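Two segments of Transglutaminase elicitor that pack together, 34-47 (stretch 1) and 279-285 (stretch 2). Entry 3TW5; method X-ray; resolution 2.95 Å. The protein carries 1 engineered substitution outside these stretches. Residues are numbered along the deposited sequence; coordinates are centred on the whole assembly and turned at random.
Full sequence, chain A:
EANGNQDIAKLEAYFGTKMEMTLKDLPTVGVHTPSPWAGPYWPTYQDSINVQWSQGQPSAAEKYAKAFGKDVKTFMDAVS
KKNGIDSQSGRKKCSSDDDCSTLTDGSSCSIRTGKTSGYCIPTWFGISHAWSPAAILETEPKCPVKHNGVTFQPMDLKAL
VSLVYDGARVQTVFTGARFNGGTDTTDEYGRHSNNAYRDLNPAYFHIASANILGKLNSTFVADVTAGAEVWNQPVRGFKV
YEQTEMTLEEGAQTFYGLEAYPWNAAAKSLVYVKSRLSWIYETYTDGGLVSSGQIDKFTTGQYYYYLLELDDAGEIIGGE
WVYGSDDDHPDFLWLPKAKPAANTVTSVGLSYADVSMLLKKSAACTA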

# COMPACT_ATOMS: atom_id res chain seq x y z
N PRO A 34 -15.06 4.77 3.58
CA PRO A 34 -14.14 5.81 4.03
C PRO A 34 -12.74 5.60 3.46
O PRO A 34 -12.38 4.46 3.12
CB PRO A 34 -14.12 5.63 5.56
CG PRO A 34 -14.43 4.20 5.77
CD PRO A 34 -15.36 3.80 4.65
N SER A 35 -11.99 6.68 3.33
CA SER A 35 -10.61 6.61 2.84
C SER A 35 -9.77 5.73 3.75
O SER A 35 -9.97 5.72 4.97
CB SER A 35 -10.00 8.01 2.77
OG SER A 35 -8.62 7.96 2.44
N PRO A 36 -8.83 4.96 3.16
CA PRO A 36 -7.84 4.28 3.98
C PRO A 36 -7.04 5.31 4.77
O PRO A 36 -6.72 6.37 4.24
CB PRO A 36 -6.95 3.59 2.94
CG PRO A 36 -7.81 3.41 1.76
CD PRO A 36 -8.69 4.62 1.73
N TRP A 37 -6.73 5.00 6.03
CA TRP A 37 -6.04 5.95 6.89
C TRP A 37 -4.54 6.04 6.64
O TRP A 37 -3.92 5.09 6.17
CB TRP A 37 -6.33 5.69 8.37
CG TRP A 37 -6.22 4.25 8.82
CD1 TRP A 37 -7.25 3.35 8.93
CD2 TRP A 37 -5.04 3.56 9.25
NE1 TRP A 37 -6.78 2.15 9.39
CE2 TRP A 37 -5.43 2.25 9.60
CE3 TRP A 37 -3.70 3.93 9.38
CZ2 TRP A 37 -4.52 1.29 10.05
CZ3 TRP A 37 -2.79 2.98 9.83
CH2 TRP A 37 -3.20 1.67 10.17
N ALA A 38 -3.96 7.19 6.97
CA ALA A 38 -2.53 7.41 6.81
C ALA A 38 -1.78 6.91 8.03
O ALA A 38 -2.27 6.99 9.15
CB ALA A 38 -2.24 8.87 6.55
N GLY A 39 -0.58 6.38 7.79
CA GLY A 39 0.29 5.86 8.84
C GLY A 39 1.65 5.54 8.26
O GLY A 39 1.78 5.40 7.05
N PRO A 40 2.67 5.42 9.12
CA PRO A 40 4.01 5.19 8.59
C PRO A 40 4.26 3.72 8.24
O PRO A 40 3.45 2.85 8.58
CB PRO A 40 4.92 5.62 9.73
CG PRO A 40 4.12 5.44 10.95
CD PRO A 40 2.66 5.42 10.59
N TYR A 41 5.37 3.47 7.56
CA TYR A 41 5.78 2.12 7.21
C TYR A 41 6.72 1.55 8.27
O TYR A 41 7.39 0.55 8.04
CB TYR A 41 6.41 2.09 5.81
CG TYR A 41 7.75 2.79 5.69
CD1 TYR A 41 8.93 2.05 5.56
CD2 TYR A 41 7.84 4.18 5.70
CE1 TYR A 41 10.17 2.68 5.44
CE2 TYR A 41 9.08 4.83 5.58
CZ TYR A 41 10.24 4.07 5.46
OH TYR A 41 11.45 4.71 5.35
N TRP A 42 6.76 2.21 9.43
CA TRP A 42 7.53 1.78 10.60
C TRP A 42 8.86 1.14 10.23
O TRP A 42 9.05 -0.06 10.41
CB TRP A 42 6.69 0.85 11.48
CG TRP A 42 5.43 1.52 11.94
CD1 TRP A 42 4.18 1.33 11.43
CD2 TRP A 42 5.31 2.51 12.96
NE1 TRP A 42 3.28 2.13 12.09
CE2 TRP A 42 3.94 2.87 13.03
CE3 TRP A 42 6.22 3.13 13.83
CZ2 TRP A 42 3.46 3.82 13.94
CZ3 TRP A 42 5.74 4.07 14.73
CH2 TRP A 42 4.38 4.41 14.78
N PRO A 43 9.80 1.96 9.72
CA PRO A 43 11.03 1.47 9.09
C PRO A 43 11.85 0.56 10.00
O PRO A 43 11.86 0.74 11.22
CB PRO A 43 11.80 2.76 8.79
CG PRO A 43 10.81 3.84 8.84
CD PRO A 43 9.81 3.43 9.84
N THR A 44 12.53 -0.39 9.38
CA THR A 44 13.40 -1.34 10.07
C THR A 44 14.59 -0.61 10.69
O THR A 44 14.97 -0.89 11.83
CB THR A 44 13.88 -2.44 9.09
OG1 THR A 44 12.75 -3.08 8.49
CG2 THR A 44 14.72 -3.49 9.81
N TYR A 45 15.16 0.33 9.94
CA TYR A 45 16.36 1.06 10.38
C TYR A 45 16.13 1.92 11.63
O TYR A 45 17.08 2.36 12.27
CB TYR A 45 16.95 1.89 9.23
CG TYR A 45 16.40 3.29 9.13
CD1 TYR A 45 17.06 4.37 9.72
CD2 TYR A 45 15.21 3.54 8.45
CE1 TYR A 45 16.55 5.66 9.63
CE2 TYR A 45 14.70 4.83 8.35
CZ TYR A 45 15.37 5.88 8.95
OH TYR A 45 14.87 7.15 8.86
N GLN A 46 14.86 2.16 11.96
CA GLN A 46 14.51 2.89 13.19
C GLN A 46 13.96 1.96 14.27
O GLN A 46 13.34 2.42 15.24
CB GLN A 46 13.51 4.01 12.88
CG GLN A 46 14.16 5.26 12.30
CD GLN A 46 13.17 6.37 12.04
OE1 GLN A 46 12.10 6.14 11.47
NE2 GLN A 46 13.52 7.58 12.45
N ASP A 47 14.20 0.67 14.09
CA ASP A 47 13.78 -0.39 15.02
C ASP A 47 12.26 -0.58 15.06
O ASP A 47 11.67 -0.66 16.13
CB ASP A 47 14.35 -0.16 16.42
CG ASP A 47 14.65 -1.46 17.16
OD1 ASP A 47 14.41 -1.51 18.38
OD2 ASP A 47 15.12 -2.42 16.51
N TRP A 279 -3.52 7.71 -3.98
CA TRP A 279 -3.21 6.86 -2.84
C TRP A 279 -2.78 7.65 -1.61
O TRP A 279 -2.44 8.83 -1.71
CB TRP A 279 -2.13 5.84 -3.21
CG TRP A 279 -0.83 6.44 -3.61
CD1 TRP A 279 0.18 6.82 -2.78
CD2 TRP A 279 -0.39 6.74 -4.94
NE1 TRP A 279 1.23 7.32 -3.50
CE2 TRP A 279 0.91 7.29 -4.83
CE3 TRP A 279 -0.96 6.58 -6.21
CZ2 TRP A 279 1.65 7.69 -5.95
CZ3 TRP A 279 -0.22 6.98 -7.32
CH2 TRP A 279 1.07 7.53 -7.18
N ILE A 280 -2.78 6.97 -0.47
CA ILE A 280 -2.41 7.56 0.81
C ILE A 280 -0.92 7.33 1.06
O ILE A 280 -0.41 6.25 0.78
CB ILE A 280 -3.23 6.93 1.96
CG1 ILE A 280 -4.71 6.81 1.58
CG2 ILE A 280 -3.04 7.71 3.25
CD1 ILE A 280 -5.42 8.12 1.23
N TYR A 281 -0.23 8.35 1.57
CA TYR A 281 1.19 8.20 1.92
C TYR A 281 1.48 8.30 3.42
O TYR A 281 0.62 8.70 4.21
CB TYR A 281 2.09 9.10 1.06
CG TYR A 281 2.00 10.59 1.31
CD1 TYR A 281 2.92 11.23 2.14
CD2 TYR A 281 1.01 11.36 0.70
CE1 TYR A 281 2.86 12.60 2.36
CE2 TYR A 281 0.94 12.74 0.92
CZ TYR A 281 1.86 13.35 1.75
OH TYR A 281 1.80 14.71 1.98
N GLU A 282 2.71 7.95 3.80
CA GLU A 282 3.12 7.80 5.20
C GLU A 282 3.22 9.11 5.98
O GLU A 282 3.62 10.14 5.44
CB GLU A 282 4.46 7.06 5.27
CG GLU A 282 4.42 5.59 4.81
CD GLU A 282 4.52 5.42 3.29
OE1 GLU A 282 4.61 6.43 2.56
OE2 GLU A 282 4.52 4.26 2.83
N THR A 283 2.84 9.04 7.26
CA THR A 283 2.97 10.17 8.19
C THR A 283 2.91 9.70 9.65
O THR A 283 2.30 8.67 9.95
CB THR A 283 1.88 11.26 7.97
OG1 THR A 283 2.09 12.35 8.87
CG2 THR A 283 0.48 10.69 8.18
N TYR A 284 3.54 10.45 10.54
CA TYR A 284 3.51 10.16 11.97
C TYR A 284 2.51 11.05 12.73
O TYR A 284 2.50 11.08 13.96
CB TYR A 284 4.91 10.26 12.57
CG TYR A 284 5.88 9.22 12.07
CD1 TYR A 284 6.12 8.06 12.80
CD2 TYR A 284 6.57 9.40 10.88
CE1 TYR A 284 7.03 7.10 12.35
CE2 TYR A 284 7.48 8.45 10.41
CZ TYR A 284 7.70 7.31 11.15
OH TYR A 284 8.59 6.37 10.70
N THR A 285 1.67 11.75 11.98
CA THR A 285 0.69 12.66 12.56
C THR A 285 -0.38 11.90 13.34
O THR A 285 -1.09 11.05 12.79
CB THR A 285 0.03 13.55 11.48
OG1 THR A 285 1.05 14.16 10.68
CG2 THR A 285 -0.83 14.64 12.11

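Stretch 1 has no regular helix or strand; stretch 2 leaves a strand after Ile280 and continues as loop. The nearest CA atoms across the stretches are those of Pro40 and Glu282, 4.4 Å apart. No hydrogen bond crosses the interface, so its 545 Å² of buried surface rests on shape and weak polar contacts. At one point a proline rules a hydrogen bond out: Pro40 N lies 3.4 Å from Thr283 O but has no hydrogen to share, and Pro40 CD sits 3.3 Å from the same Thr283 O. The backbone does supply one CA-H...O contact, Glu282 CA to Gly39 O at 3.3 Å, with 147° at the hydrogen.

At one end, Ile280 is the bump, and Ser35, Pro36 and Ala38 line the surface that receives it. It points toward stretch 1: Ile280 CD1 reaches Ser35 OG at 3.4 Å, Ile280 CG1 meets Pro36 O at 3.4 Å, and Ile280 CG2 lies 3.6 Å from Ala38 CB. Ser35 OG donates a hydrogen bond to Pro36 O (3.1 Å), so this polar pair is already engaged where the isoleucine leans on it. Ala38 is a smaller bump in return: Ala38 CB fits between Ile280 CG2 and Thr283 CG2, the latter 3.7 Å away. An ideal CB on Gly39 would point away from stretch 2 and clash with Trp37 CZ3 at 3.0 Å, so the limit is set within stretch 1.

At the other end Tyr284 has the most area covered by the other stretch, 93 Å². Pro40 CB sits over the face of the Tyr284 ring, 3.7 Å from the centroid and 19° off the normal, a CH-pi contact. The tyrosine edge in turn points at the face of Trp42's six-membered ring, with planes at 84° and the Tyr284 and Trp42 centroids 5.7 Å apart. Tyr284 OH extends to Pro43 CD at 3.3 Å. Between these ends, the aliphatic part of Glu282 packs against Tyr41, with Glu282 CG 3.8 Å from Tyr41 CD2 at the ring edge.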